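PDB 1V43: sugar-binding transport ATP-binding protein, which binds ATP and probably hydrolyses it to drive sugar uptake through an ABC-type membrane transporter. Local coordinates for residues L60-E65 with K81-S86; T99-I104 with K120-A125; I249-V254 with E260-R265. All coordinates share one frame; numbering follows the deposited sequence.

Interactions 1 and 2 both belong to the ABC ATPase part of the chain, with nearest atoms about 9 Å apart. Strand 85-89 of interaction 1 and helix 100-105 of interaction 2 follow each other in the chain. Interaction 3 lies in the OB-fold region, on the other side of the chain's centre. Interaction 1 is small, polar and partly buried: a long ion pair and one water between two loops. Interaction 2 is a buried helix-helix contact, made of apolar groups and one aromatic face. Interaction 3 is mixed. Backbone bonds join two strands, Leu-250, Val-252 and Phe-264 form an apolar cluster, and a salt bridge sits toward the surface.

Interaction 1 (L60-E65 with K81-S86); sequences LEEPTE and KDRNIS
Arg-83 reaches out to Glu-62, and this pair is the direct side-chain contact between the two loops. Just before it along 81-86, the carbonyl of Asp-82 accepts a bond from Arg-73. Arg-83 itself is buried. Its chain runs extended from CG to NE, with CG anti to the carbonyl carbon (chi1 -60°), and this carries the guanidinium across to 60-65. NH2 lies 4.0 Å from OE1 of Glu-62, a long salt bridge. The carboxylate oxygen sits at the edge of the guanidinium, in its plane, but the two flat groups are turned 49° apart. Glu-62 bends at chi2 (-76°) to bring OE1 there. A water sits beside the pair: it accepts from Arg-83 NH2 at 3.1 Å and is hydrogen-bonded to Glu-61 O at 2.8 Å. NE binds the carbonyl of Leu-78, and NH1 makes weak bonds to the carbonyls of Met-56 and Ile-57 near the end of helix 50-58, which would probably favour the positive charge. The setting is the ABC ATPase fold. Residues 60-65 lead from helix 50-58, which starts within the Walker A (P-loop) motif, into strand 65-70 of the antiparallel sheet, where Thr-64 and Glu-65 form a classic beta bulge opposite Thr-18. After Arg-83, Asn-84 pairs by backbone bonds with Asp-161. Ile-85 then opens strand 85-89, at the edge of the mixed sheet, and packs on Ala-58 and Val-162.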
ATOM      1  N   LEU A  60     -27.432  -4.513  16.488  1.00 31.61           N
ATOM      2  CA  LEU A  60     -26.693  -5.393  17.380  1.00 33.17           C
ATOM      3  C   LEU A  60     -26.364  -4.579  18.631  1.00 39.03           C
ATOM      4  O   LEU A  60     -26.029  -5.118  19.679  1.00 34.01           O
ATOM      5  CB  LEU A  60     -25.409  -5.855  16.699  1.00 37.00           C
ATOM      6  CG  LEU A  60     -25.665  -6.655  15.427  1.00 36.64           C
ATOM      7  CD1 LEU A  60     -24.350  -6.981  14.748  1.00 42.91           C
ATOM      8  CD2 LEU A  60     -26.426  -7.918  15.783  1.00 33.04           C
ATOM      9  N   GLU A  61     -26.483  -3.262  18.499  1.00 42.91           N
ATOM     10  CA  GLU A  61     -26.208  -2.353  19.597  1.00 44.75           C
ATOM     11  C   GLU A  61     -27.276  -1.273  19.575  1.00 42.31           C
ATOM     12  O   GLU A  61     -27.741  -0.889  18.497  1.00 35.23           O
ATOM     13  CB  GLU A  61     -24.818  -1.731  19.411  1.00 48.99           C
ATOM     14  CG  GLU A  61     -24.148  -1.323  20.696  1.00 58.77           C
ATOM     15  CD  GLU A  61     -22.684  -1.714  20.725  1.00 64.35           C
ATOM     16  OE1 GLU A  61     -22.176  -2.028  21.823  1.00 71.96           O
ATOM     17  OE2 GLU A  61     -22.038  -1.705  19.658  1.00 63.35           O
ATOM     18  N   GLU A  62     -27.677  -0.803  20.756  1.00 34.26           N
ATOM     19  CA  GLU A  62     -28.675   0.255  20.858  1.00 33.79           C
ATOM     20  C   GLU A  62     -27.950   1.565  21.150  1.00 31.98           C
ATOM     21  O   GLU A  62     -26.883   1.569  21.769  1.00 33.87           O
ATOM     22  CB  GLU A  62     -29.674  -0.043  21.993  1.00 33.71           C
ATOM     23  CG  GLU A  62     -30.578  -1.259  21.741  1.00 39.89           C
ATOM     24  CD  GLU A  62     -31.687  -0.976  20.740  1.00 34.95           C
ATOM     25  OE1 GLU A  62     -31.458  -0.203  19.788  1.00 35.71           O
ATOM     26  OE2 GLU A  62     -32.788  -1.533  20.898  1.00 26.10           O
ATOM     27  N   PRO A  63     -28.510   2.694  20.697  1.00 31.37           N
ATOM     28  CA  PRO A  63     -27.897   4.002  20.933  1.00 36.51           C
ATOM     29  C   PRO A  63     -28.196   4.422  22.377  1.00 39.58           C
ATOM     30  O   PRO A  63     -29.117   3.897  23.008  1.00 33.76           O
ATOM     31  CB  PRO A  63     -28.626   4.924  19.958  1.00 27.86           C
ATOM     32  CG  PRO A  63     -29.350   4.012  19.042  1.00 39.24           C
ATOM     33  CD  PRO A  63     -29.713   2.839  19.871  1.00 30.66           C
ATOM     34  N   THR A  64     -27.417   5.376  22.874  1.00 40.08           N
ATOM     35  CA  THR A  64     -27.583   5.906  24.217  1.00 39.65           C
ATOM     36  C   THR A  64     -28.523   7.091  24.068  1.00 41.69           C
ATOM     37  O   THR A  64     -29.223   7.489  24.994  1.00 51.57           O
ATOM     38  CB  THR A  64     -26.229   6.369  24.783  1.00 41.58           C
ATOM     39  OG1 THR A  64     -25.390   5.224  25.014  1.00 37.58           O
ATOM     40  CG2 THR A  64     -26.424   7.132  26.080  1.00 42.99           C
ATOM     41  N   GLU A  65     -28.543   7.633  22.864  1.00 35.42           N
ATOM     42  CA  GLU A  65     -29.380   8.760  22.542  1.00 34.75           C
ATOM     43  C   GLU A  65     -29.508   8.790  21.025  1.00 32.85           C
ATOM     44  O   GLU A  65     -28.651   8.267  20.312  1.00 31.94           O
ATOM     45  CB  GLU A  65     -28.726  10.049  23.043  1.00 41.08           C
ATOM     46  CG  GLU A  65     -29.652  11.257  23.094  1.00 54.22           C
ATOM     47  CD  GLU A  65     -28.976  12.482  23.693  1.00 64.68           C
ATOM     48  OE1 GLU A  65     -28.223  12.324  24.687  1.00 66.31           O
ATOM     49  OE2 GLU A  65     -29.206  13.600  23.179  1.00 58.62           O
ATOM     50  N   LYS A  81     -33.489  -8.592  12.915  1.00 43.79           N
ATOM     51  CA  LYS A  81     -34.249  -9.335  11.916  1.00 38.79           C
ATOM     52  C   LYS A  81     -35.393  -8.544  11.292  1.00 38.87           C
ATOM     53  O   LYS A  81     -35.721  -8.756  10.131  1.00 42.18           O
ATOM     54  CB  LYS A  81     -34.797 -10.638  12.514  1.00 43.98           C
ATOM     55  CG  LYS A  81     -35.748 -10.436  13.679  1.00 49.97           C
ATOM     56  CD  LYS A  81     -36.337 -11.755  14.155  1.00 53.75           C
ATOM     57  CE  LYS A  81     -37.162 -11.558  15.414  1.00 47.32           C
ATOM     58  NZ  LYS A  81     -36.294 -10.998  16.483  1.00 55.71           N
ATOM     59  N   ASP A  82     -35.999  -7.626  12.036  1.00 35.57           N
ATOM     60  CA  ASP A  82     -37.114  -6.863  11.475  1.00 33.35           C
ATOM     61  C   ASP A  82     -36.721  -5.612  10.709  1.00 32.25           C
ATOM     62  O   ASP A  82     -37.585  -4.901  10.199  1.00 35.01           O
ATOM     63  CB  ASP A  82     -38.117  -6.508  12.574  1.00 38.27           C
ATOM     64  CG  ASP A  82     -38.752  -7.742  13.189  1.00 43.30           C
ATOM     65  OD1 ASP A  82     -39.418  -8.498  12.446  1.00 51.34           O
ATOM     66  OD2 ASP A  82     -38.579  -7.964  14.404  1.00 43.26           O
ATOM     67  N   ARG A  83     -35.419  -5.360  10.616  1.00 31.04           N
ATOM     68  CA  ARG A  83     -34.904  -4.190   9.910  1.00 28.22           C
ATOM     69  C   ARG A  83     -34.585  -4.462   8.427  1.00 25.25           C
ATOM     70  O   ARG A  83     -34.315  -3.528   7.675  1.00 25.42           O
ATOM     71  CB  ARG A  83     -33.636  -3.670  10.603  1.00 31.83           C
ATOM     72  CG  ARG A  83     -33.839  -3.241  12.057  1.00 27.33           C
ATOM     73  CD  ARG A  83     -32.596  -2.600  12.625  1.00 23.96           C
ATOM     74  NE  ARG A  83     -32.717  -2.362  14.057  1.00 25.16           N
ATOM     75  CZ  ARG A  83     -32.035  -1.443  14.739  1.00 27.56           C
ATOM     76  NH1 ARG A  83     -31.168  -0.643  14.129  1.00 22.29           N
ATOM     77  NH2 ARG A  83     -32.209  -1.340  16.047  1.00 29.07           N
ATOM     78  N   ASN A  84     -34.615  -5.726   8.008  1.00 23.63           N
ATOM     79  CA  ASN A  84     -34.322  -6.064   6.613  1.00 30.33           C
ATOM     80  C   ASN A  84     -32.916  -5.650   6.200  1.00 29.16           C
ATOM     81  O   ASN A  84     -32.738  -4.901   5.246  1.00 25.36           O
ATOM     82  CB  ASN A  84     -35.316  -5.386   5.670  1.00 32.88           C
ATOM     83  CG  ASN A  84     -36.707  -5.949   5.800  1.00 53.37           C
ATOM     84  OD1 ASN A  84     -36.881  -7.168   5.903  1.00 58.92           O
ATOM     85  ND2 ASN A  84     -37.714  -5.072   5.789  1.00 52.69           N
ATOM     86  N   ILE A  85     -31.926  -6.149   6.925  1.00 28.40           N
ATOM     87  CA  ILE A  85     -30.532  -5.830   6.656  1.00 31.26           C
ATOM     88  C   ILE A  85     -29.753  -7.120   6.498  1.00 27.49           C
ATOM     89  O   ILE A  85     -30.216  -8.181   6.896  1.00 31.34           O
ATOM     90  CB  ILE A  85     -29.894  -5.078   7.845  1.00 28.56           C
ATOM     91  CG1 ILE A  85     -30.105  -5.912   9.118  1.00 39.27           C
ATOM     92  CG2 ILE A  85     -30.516  -3.695   7.999  1.00 25.98           C
ATOM     93  CD1 ILE A  85     -29.088  -5.696  10.208  1.00 37.22           C
ATOM     94  N   SER A  86     -28.560  -7.007   5.929  1.00 21.95           N
ATOM     95  CA  SER A  86     -27.662  -8.132   5.780  1.00 29.51           C
ATOM     96  C   SER A  86     -26.276  -7.553   6.057  1.00 30.44           C
ATOM     97  O   SER A  86     -25.918  -6.453   5.615  1.00 27.47           O
ATOM     98  CB  SER A  86     -27.760  -8.767   4.376  1.00 25.40           C
ATOM     99  OG  SER A  86     -27.482  -7.827   3.363  1.00 46.00           O
TER
HETATM  100  O   HOH W   1     -29.874   0.314  17.104  1.00 27.70           O

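Interaction 2 (T99-I104 with K120-A125); sequences TVYENI and KRVRWA
Val-122 fits between Tyr-101 and Ile-104 and meets each with a different methyl. The aromatic contact is a CH-pi interaction. CG1 of Val-122 sits over one face of the Tyr-101 ring, 4.0 Å from the ring centroid and 29° off the normal. It is displaced toward one side of the ring, with CD1 of Tyr-101 3.5 Å from Val-122 CG1. The two side chains cross at about a right angle. A chi1 of -176° turns the Tyr-101 ring away from its own backbone N and swings it across to the second helix.

The aliphatic contacts are looser. CG2 of Ile-104 lies 4.2 Å from CG2 of Val-122, and the same Ile-104 CG2 is 4.5 Å from CB of Ala-125. Helix 147-156 adds Ala-153, which touches both Ile-104 and Ala-125.

The ring's far end is polar. The Tyr-101 hydroxyl is hydrogen-bonded to OD1 of Asp-119, one turn before Arg-123, whose NE forms a salt bridge with the same carboxylate. A leucine in place of Tyr-101 would probably leave Asp-119 without its hydroxyl partner and Val-122 CG1 without the aromatic face it lies on.

The short helix axes approach to 10.0 Å at an angle of 108°. This steep packing belongs to the helical subdomain of ABC ATPases, where helix 147-156 directly follows the LSGGQ signature sequence.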
ATOM      1  N   THR A  99     -23.065 -26.834   0.308  1.00 53.26           N
ATOM      2  CA  THR A  99     -22.668 -26.552  -1.061  1.00 47.22           C
ATOM      3  C   THR A  99     -22.878 -25.047  -1.282  1.00 41.35           C
ATOM      4  O   THR A  99     -23.573 -24.405  -0.501  1.00 35.07           O
ATOM      5  CB  THR A  99     -23.530 -27.356  -2.043  1.00 41.51           C
ATOM      6  OG1 THR A  99     -23.072 -27.131  -3.376  1.00 57.23           O
ATOM      7  CG2 THR A  99     -24.969 -26.953  -1.938  1.00 37.47           C
ATOM      8  N   VAL A 100     -22.266 -24.479  -2.314  1.00 39.17           N
ATOM      9  CA  VAL A 100     -22.454 -23.058  -2.573  1.00 36.28           C
ATOM     10  C   VAL A 100     -23.951 -22.777  -2.578  1.00 38.68           C
ATOM     11  O   VAL A 100     -24.416 -21.839  -1.931  1.00 36.68           O
ATOM     12  CB  VAL A 100     -21.832 -22.634  -3.923  1.00 36.29           C
ATOM     13  CG1 VAL A 100     -22.229 -21.193  -4.256  1.00 33.89           C
ATOM     14  CG2 VAL A 100     -20.317 -22.736  -3.849  1.00 34.59           C
ATOM     15  N   TYR A 101     -24.711 -23.617  -3.276  1.00 32.35           N
ATOM     16  CA  TYR A 101     -26.153 -23.435  -3.337  1.00 31.44           C
ATOM     17  C   TYR A 101     -26.769 -23.444  -1.933  1.00 38.47           C
ATOM     18  O   TYR A 101     -27.672 -22.655  -1.627  1.00 30.14           O
ATOM     19  CB  TYR A 101     -26.790 -24.558  -4.164  1.00 27.77           C
ATOM     20  CG  TYR A 101     -28.287 -24.408  -4.378  1.00 26.72           C
ATOM     21  CD1 TYR A 101     -28.797 -23.944  -5.594  1.00 24.27           C
ATOM     22  CD2 TYR A 101     -29.195 -24.749  -3.369  1.00 26.44           C
ATOM     23  CE1 TYR A 101     -30.177 -23.831  -5.799  1.00 27.63           C
ATOM     24  CE2 TYR A 101     -30.587 -24.632  -3.564  1.00 24.81           C
ATOM     25  CZ  TYR A 101     -31.067 -24.173  -4.774  1.00 27.04           C
ATOM     26  OH  TYR A 101     -32.433 -24.026  -4.956  1.00 27.29           O
ATOM     27  N   GLU A 102     -26.300 -24.364  -1.098  1.00 35.62           N
ATOM     28  CA  GLU A 102     -26.805 -24.486   0.264  1.00 46.95           C
ATOM     29  C   GLU A 102     -26.329 -23.327   1.135  1.00 47.36           C
ATOM     30  O   GLU A 102     -27.072 -22.817   1.973  1.00 43.56           O
ATOM     31  CB  GLU A 102     -26.374 -25.826   0.873  1.00 51.63           C
ATOM     32  CG  GLU A 102     -27.221 -27.000   0.402  1.00 59.25           C
ATOM     33  CD  GLU A 102     -28.687 -26.845   0.786  1.00 65.48           C
ATOM     34  OE1 GLU A 102     -28.980 -26.806   2.000  1.00 72.26           O
ATOM     35  OE2 GLU A 102     -29.547 -26.763  -0.121  1.00 64.56           O
ATOM     36  N   ASN A 103     -25.084 -22.917   0.928  1.00 46.10           N
ATOM     37  CA  ASN A 103     -24.529 -21.801   1.672  1.00 50.69           C
ATOM     38  C   ASN A 103     -25.427 -20.584   1.415  1.00 49.90           C
ATOM     39  O   ASN A 103     -25.958 -19.978   2.347  1.00 46.47           O
ATOM     40  CB  ASN A 103     -23.102 -21.524   1.200  1.00 53.29           C
ATOM     41  CG  ASN A 103     -22.407 -20.466   2.034  1.00 61.95           C
ATOM     42  OD1 ASN A 103     -22.884 -19.337   2.148  1.00 70.87           O
ATOM     43  ND2 ASN A 103     -21.272 -20.827   2.620  1.00 59.14           N
ATOM     44  N   ILE A 104     -25.627 -20.252   0.143  1.00 43.84           N
ATOM     45  CA  ILE A 104     -26.456 -19.103  -0.215  1.00 40.28           C
ATOM     46  C   ILE A 104     -27.915 -19.297   0.189  1.00 44.26           C
ATOM     47  O   ILE A 104     -28.643 -18.326   0.438  1.00 34.75           O
ATOM     48  CB  ILE A 104     -26.395 -18.823  -1.734  1.00 29.29           C
ATOM     49  CG1 ILE A 104     -24.947 -18.577  -2.153  1.00 28.55           C
ATOM     50  CG2 ILE A 104     -27.267 -17.612  -2.084  1.00 31.48           C
ATOM     51  CD1 ILE A 104     -24.742 -18.394  -3.656  1.00 28.03           C
ATOM     52  N   LYS A 120     -35.255 -19.639  -6.926  1.00 37.57           N
ATOM     53  CA  LYS A 120     -35.236 -18.481  -7.814  1.00 39.90           C
ATOM     54  C   LYS A 120     -34.214 -17.437  -7.345  1.00 41.08           C
ATOM     55  O   LYS A 120     -33.450 -16.908  -8.151  1.00 39.28           O
ATOM     56  CB  LYS A 120     -36.614 -17.817  -7.881  1.00 44.30           C
ATOM     57  CG  LYS A 120     -36.629 -16.593  -8.786  1.00 49.72           C
ATOM     58  CD  LYS A 120     -37.938 -15.833  -8.723  1.00 62.08           C
ATOM     59  CE  LYS A 120     -37.962 -14.710  -9.757  1.00 66.87           C
ATOM     60  NZ  LYS A 120     -36.847 -13.734  -9.586  1.00 72.83           N
ATOM     61  N   ARG A 121     -34.212 -17.148  -6.044  1.00 37.89           N
ATOM     62  CA  ARG A 121     -33.298 -16.168  -5.452  1.00 38.72           C
ATOM     63  C   ARG A 121     -31.834 -16.608  -5.533  1.00 38.64           C
ATOM     64  O   ARG A 121     -30.961 -15.806  -5.898  1.00 37.08           O
ATOM     65  CB  ARG A 121     -33.668 -15.923  -3.986  1.00 43.55           C
ATOM     66  CG  ARG A 121     -35.086 -15.435  -3.782  1.00 48.95           C
ATOM     67  CD  ARG A 121     -35.511 -15.604  -2.331  1.00 62.99           C
ATOM     68  NE  ARG A 121     -35.249 -14.421  -1.518  1.00 72.27           N
ATOM     69  CZ  ARG A 121     -35.894 -13.266  -1.657  1.00 77.59           C
ATOM     70  NH1 ARG A 121     -36.840 -13.137  -2.581  1.00 77.24           N
ATOM     71  NH2 ARG A 121     -35.596 -12.241  -0.870  1.00 72.89           N
ATOM     72  N   VAL A 122     -31.565 -17.868  -5.179  1.00 32.04           N
ATOM     73  CA  VAL A 122     -30.201 -18.401  -5.237  1.00 28.64           C
ATOM     74  C   VAL A 122     -29.652 -18.250  -6.656  1.00 25.82           C
ATOM     75  O   VAL A 122     -28.539 -17.775  -6.835  1.00 28.59           O
ATOM     76  CB  VAL A 122     -30.140 -19.894  -4.795  1.00 30.82           C
ATOM     77  CG1 VAL A 122     -28.753 -20.478  -5.053  1.00 25.09           C
ATOM     78  CG2 VAL A 122     -30.436 -19.998  -3.318  1.00 28.40           C
ATOM     79  N   ARG A 123     -30.448 -18.621  -7.656  1.00 28.36           N
ATOM     80  CA  ARG A 123     -30.049 -18.500  -9.060  1.00 28.50           C
ATOM     81  C   ARG A 123     -29.751 -17.034  -9.388  1.00 31.08           C
ATOM     82  O   ARG A 123     -28.735 -16.714 -10.015  1.00 25.49           O
ATOM     83  CB  ARG A 123     -31.165 -19.007  -9.987  1.00 30.38           C
ATOM     84  CG  ARG A 123     -31.305 -20.538 -10.064  1.00 39.34           C
ATOM     85  CD  ARG A 123     -32.579 -20.961 -10.827  1.00 34.88           C
ATOM     86  NE  ARG A 123     -32.673 -22.409 -11.009  1.00 34.25           N
ATOM     87  CZ  ARG A 123     -32.323 -23.056 -12.120  1.00 35.45           C
ATOM     88  NH1 ARG A 123     -31.857 -22.391 -13.166  1.00 22.36           N
ATOM     89  NH2 ARG A 123     -32.431 -24.375 -12.183  1.00 31.06           N
ATOM     90  N   TRP A 124     -30.646 -16.146  -8.957  1.00 28.88           N
ATOM     91  CA  TRP A 124     -30.495 -14.707  -9.196  1.00 29.33           C
ATOM     92  C   TRP A 124     -29.198 -14.171  -8.559  1.00 25.10           C
ATOM     93  O   TRP A 124     -28.401 -13.515  -9.219  1.00 31.48           O
ATOM     94  CB  TRP A 124     -31.721 -13.979  -8.628  1.00 30.57           C
ATOM     95  CG  TRP A 124     -31.587 -12.474  -8.469  1.00 32.02           C
ATOM     96  CD1 TRP A 124     -31.720 -11.521  -9.447  1.00 34.64           C
ATOM     97  CD2 TRP A 124     -31.354 -11.763  -7.246  1.00 32.61           C
ATOM     98  NE1 TRP A 124     -31.590 -10.258  -8.901  1.00 31.98           N
ATOM     99  CE2 TRP A 124     -31.367 -10.377  -7.556  1.00 35.46           C
ATOM    100  CE3 TRP A 124     -31.140 -12.160  -5.915  1.00 27.28           C
ATOM    101  CZ2 TRP A 124     -31.174  -9.387  -6.580  1.00 29.55           C
ATOM    102  CZ3 TRP A 124     -30.946 -11.169  -4.944  1.00 29.77           C
ATOM    103  CH2 TRP A 124     -30.968  -9.801  -5.286  1.00 30.77           C
ATOM    104  N   ALA A 125     -28.983 -14.483  -7.285  1.00 25.74           N
ATOM    105  CA  ALA A 125     -27.791 -14.023  -6.585  1.00 26.50           C
ATOM    106  C   ALA A 125     -26.533 -14.627  -7.191  1.00 23.57           C
ATOM    107  O   ALA A 125     -25.540 -13.937  -7.383  1.00 22.86           O
ATOM    108  CB  ALA A 125     -27.877 -14.383  -5.091  1.00 18.92           C
TER

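Interaction 3 (I249-V254 with E260-R265); sequences ILEVSV and EGRGFR
Val-252 lies against the end of strand 258-261, at Glu-260 and Gly-261, and its side chain can be followed outward. Its CB is 3.4 Å from the carbonyl O of Glu-260. With chi1 at -57°, CG1 stands anti to the carbonyl carbon; it comes within 3.8 Å of CA of Gly-261 and also touches CZ of Phe-264, 4.1 Å away.

The phenyl ring of Phe-264 thus ends an apolar group that includes Leu-250, whose CD1 is 3.7 Å from Phe-264 CZ. Leu-250 and Phe-264 approach obliquely. One face of the ring lies over the backbone N of Gly-261, and a side chain on that glycine would run into the ring.

Next along the strand, Ser-253 and Glu-260 form an antiparallel hydrogen-bonded pair. Ser-253 N donates to Glu-260 O at 3.0 Å, nearly straight at 168°, and Glu-260 N donates to Ser-253 O at 3.1 Å. A type II turn from Gly-261 to Phe-264 then sends the chain into strand 264-267. This is hairpin structure of the MalK-type OB-fold region.

On the outer side, NH2 of the extended Arg-262 donates to OE2 of Glu-251 at 3.2 Å, in a salt bridge. The donor lies above the carboxylate plane, 41° out of it, while OE2 stays in the guanidinium plane. OE1 of Glu-251 forms a salt bridge with NZ of Lys-365. With two cations on one carboxylate, Glu-251 is likely to remain ionised.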
ATOM      1  N   ILE A 249       2.466  19.040   5.759  1.00 30.44           N
ATOM      2  CA  ILE A 249       1.901  20.059   6.646  1.00 32.53           C
ATOM      3  C   ILE A 249       3.042  20.875   7.263  1.00 36.69           C
ATOM      4  O   ILE A 249       3.824  20.367   8.063  1.00 35.37           O
ATOM      5  CB  ILE A 249       1.054  19.420   7.778  1.00 32.30           C
ATOM      6  CG1 ILE A 249      -0.110  18.615   7.184  1.00 23.06           C
ATOM      7  CG2 ILE A 249       0.496  20.498   8.681  1.00 34.69           C
ATOM      8  CD1 ILE A 249      -1.092  19.457   6.400  1.00 22.36           C
ATOM      9  N   LEU A 250       3.136  22.142   6.876  1.00 38.38           N
ATOM     10  CA  LEU A 250       4.193  23.006   7.383  1.00 42.59           C
ATOM     11  C   LEU A 250       3.675  24.224   8.133  1.00 40.32           C
ATOM     12  O   LEU A 250       2.797  24.936   7.659  1.00 45.34           O
ATOM     13  CB  LEU A 250       5.086  23.478   6.231  1.00 41.65           C
ATOM     14  CG  LEU A 250       5.785  22.395   5.415  1.00 34.37           C
ATOM     15  CD1 LEU A 250       6.767  23.043   4.450  1.00 32.49           C
ATOM     16  CD2 LEU A 250       6.497  21.438   6.343  1.00 34.92           C
ATOM     17  N   GLU A 251       4.244  24.463   9.304  1.00 40.66           N
ATOM     18  CA  GLU A 251       3.863  25.598  10.136  1.00 46.38           C
ATOM     19  C   GLU A 251       4.453  26.880   9.553  1.00 41.60           C
ATOM     20  O   GLU A 251       5.657  26.969   9.360  1.00 41.88           O
ATOM     21  CB  GLU A 251       4.388  25.369  11.551  1.00 51.59           C
ATOM     22  CG  GLU A 251       3.855  26.313  12.595  1.00 69.44           C
ATOM     23  CD  GLU A 251       4.266  25.892  13.995  1.00 76.86           C
ATOM     24  OE1 GLU A 251       3.984  26.650  14.947  1.00 79.89           O
ATOM     25  OE2 GLU A 251       4.867  24.802  14.142  1.00 77.61           O
ATOM     26  N   VAL A 252       3.612  27.866   9.253  1.00 40.11           N
ATOM     27  CA  VAL A 252       4.111  29.122   8.699  1.00 46.36           C
ATOM     28  C   VAL A 252       3.407  30.385   9.228  1.00 52.05           C
ATOM     29  O   VAL A 252       2.373  30.306   9.895  1.00 48.78           O
ATOM     30  CB  VAL A 252       4.025  29.129   7.155  1.00 40.08           C
ATOM     31  CG1 VAL A 252       4.805  27.949   6.589  1.00 41.98           C
ATOM     32  CG2 VAL A 252       2.579  29.097   6.706  1.00 38.21           C
ATOM     33  N   SER A 253       3.988  31.546   8.926  1.00 53.04           N
ATOM     34  CA  SER A 253       3.435  32.830   9.347  1.00 58.16           C
ATOM     35  C   SER A 253       2.990  33.612   8.120  1.00 58.50           C
ATOM     36  O   SER A 253       3.672  33.599   7.096  1.00 58.74           O
ATOM     37  CB  SER A 253       4.484  33.629  10.120  1.00 58.31           C
ATOM     38  OG  SER A 253       4.828  32.969  11.325  1.00 50.29           O
ATOM     39  N   VAL A 254       1.851  34.289   8.229  1.00 57.52           N
ATOM     40  CA  VAL A 254       1.292  35.066   7.123  1.00 62.01           C
ATOM     41  C   VAL A 254       1.798  36.511   7.100  1.00 70.58           C
ATOM     42  O   VAL A 254       1.820  37.178   8.134  1.00 71.89           O
ATOM     43  CB  VAL A 254      -0.252  35.095   7.208  1.00 60.63           C
ATOM     44  CG1 VAL A 254      -0.831  35.727   5.953  1.00 59.67           C
ATOM     45  CG2 VAL A 254      -0.794  33.683   7.402  1.00 59.70           C
ATOM     46  N   GLU A 260       5.864  32.404   5.185  1.00 53.36           N
ATOM     47  CA  GLU A 260       7.263  32.155   5.463  1.00 56.26           C
ATOM     48  C   GLU A 260       7.352  31.137   6.588  1.00 56.14           C
ATOM     49  O   GLU A 260       6.645  31.239   7.594  1.00 55.99           O
ATOM     50  CB  GLU A 260       7.979  33.463   5.828  1.00 66.59           C
ATOM     51  CG  GLU A 260       7.779  33.953   7.250  1.00 74.80           C
ATOM     52  CD  GLU A 260       8.698  33.251   8.231  1.00 83.00           C
ATOM     53  OE1 GLU A 260       9.923  33.219   7.973  1.00 85.00           O
ATOM     54  OE2 GLU A 260       8.199  32.738   9.257  1.00 87.81           O
ATOM     55  N   GLY A 261       8.197  30.134   6.388  1.00 56.72           N
ATOM     56  CA  GLY A 261       8.372  29.095   7.383  1.00 57.73           C
ATOM     57  C   GLY A 261       9.812  29.036   7.846  1.00 60.73           C
ATOM     58  O   GLY A 261      10.586  29.967   7.612  1.00 63.22           O
ATOM     59  N   ARG A 262      10.181  27.938   8.493  1.00 61.00           N
ATOM     60  CA  ARG A 262      11.534  27.775   9.001  1.00 64.35           C
ATOM     61  C   ARG A 262      12.564  27.622   7.884  1.00 65.77           C
ATOM     62  O   ARG A 262      13.018  26.511   7.601  1.00 66.55           O
ATOM     63  CB  ARG A 262      11.600  26.558   9.924  1.00 65.04           C
ATOM     64  CG  ARG A 262      10.532  26.535  11.001  1.00 65.99           C
ATOM     65  CD  ARG A 262      10.531  25.193  11.712  1.00 75.55           C
ATOM     66  NE  ARG A 262       9.279  24.944  12.423  1.00 81.95           N
ATOM     67  CZ  ARG A 262       8.967  23.790  13.007  1.00 83.91           C
ATOM     68  NH1 ARG A 262       9.820  22.772  12.967  1.00 86.54           N
ATOM     69  NH2 ARG A 262       7.801  23.650  13.625  1.00 85.22           N
ATOM     70  N   GLY A 263      12.920  28.738   7.249  1.00 64.44           N
ATOM     71  CA  GLY A 263      13.917  28.704   6.192  1.00 62.44           C
ATOM     72  C   GLY A 263      13.434  28.842   4.760  1.00 61.49           C
ATOM     73  O   GLY A 263      14.079  28.333   3.847  1.00 66.91           O
ATOM     74  N   PHE A 264      12.312  29.521   4.550  1.00 59.06           N
ATOM     75  CA  PHE A 264      11.790  29.708   3.196  1.00 56.15           C
ATOM     76  C   PHE A 264      10.562  30.605   3.208  1.00 55.71           C
ATOM     77  O   PHE A 264       9.972  30.843   4.262  1.00 55.23           O
ATOM     78  CB  PHE A 264      11.429  28.350   2.564  1.00 58.32           C
ATOM     79  CG  PHE A 264      10.181  27.715   3.135  1.00 53.43           C
ATOM     80  CD1 PHE A 264       8.914  28.141   2.733  1.00 53.39           C
ATOM     81  CD2 PHE A 264      10.274  26.715   4.097  1.00 55.99           C
ATOM     82  CE1 PHE A 264       7.760  27.586   3.282  1.00 53.91           C
ATOM     83  CE2 PHE A 264       9.124  26.150   4.657  1.00 58.67           C
ATOM     84  CZ  PHE A 264       7.863  26.590   4.247  1.00 53.91           C
ATOM     85  N   ARG A 265      10.185  31.098   2.031  1.00 58.15           N
ATOM     86  CA  ARG A 265       9.010  31.950   1.887  1.00 61.61           C
ATOM     87  C   ARG A 265       8.293  31.571   0.603  1.00 60.63           C
ATOM     88  O   ARG A 265       8.908  31.084  -0.341  1.00 63.68           O
ATOM     89  CB  ARG A 265       9.394  33.437   1.827  1.00 70.29           C
ATOM     90  CG  ARG A 265      10.013  33.903   0.505  1.00 77.16           C
ATOM     91  CD  ARG A 265      10.041  35.435   0.404  1.00 79.29           C
ATOM     92  NE  ARG A 265       8.724  36.006   0.111  1.00 83.84           N
ATOM     93  CZ  ARG A 265       8.437  37.307   0.158  1.00 86.27           C
ATOM     94  NH1 ARG A 265       9.372  38.188   0.491  1.00 84.65           N
ATOM     95  NH2 ARG A 265       7.215  37.735  -0.138  1.00 81.25           N
TER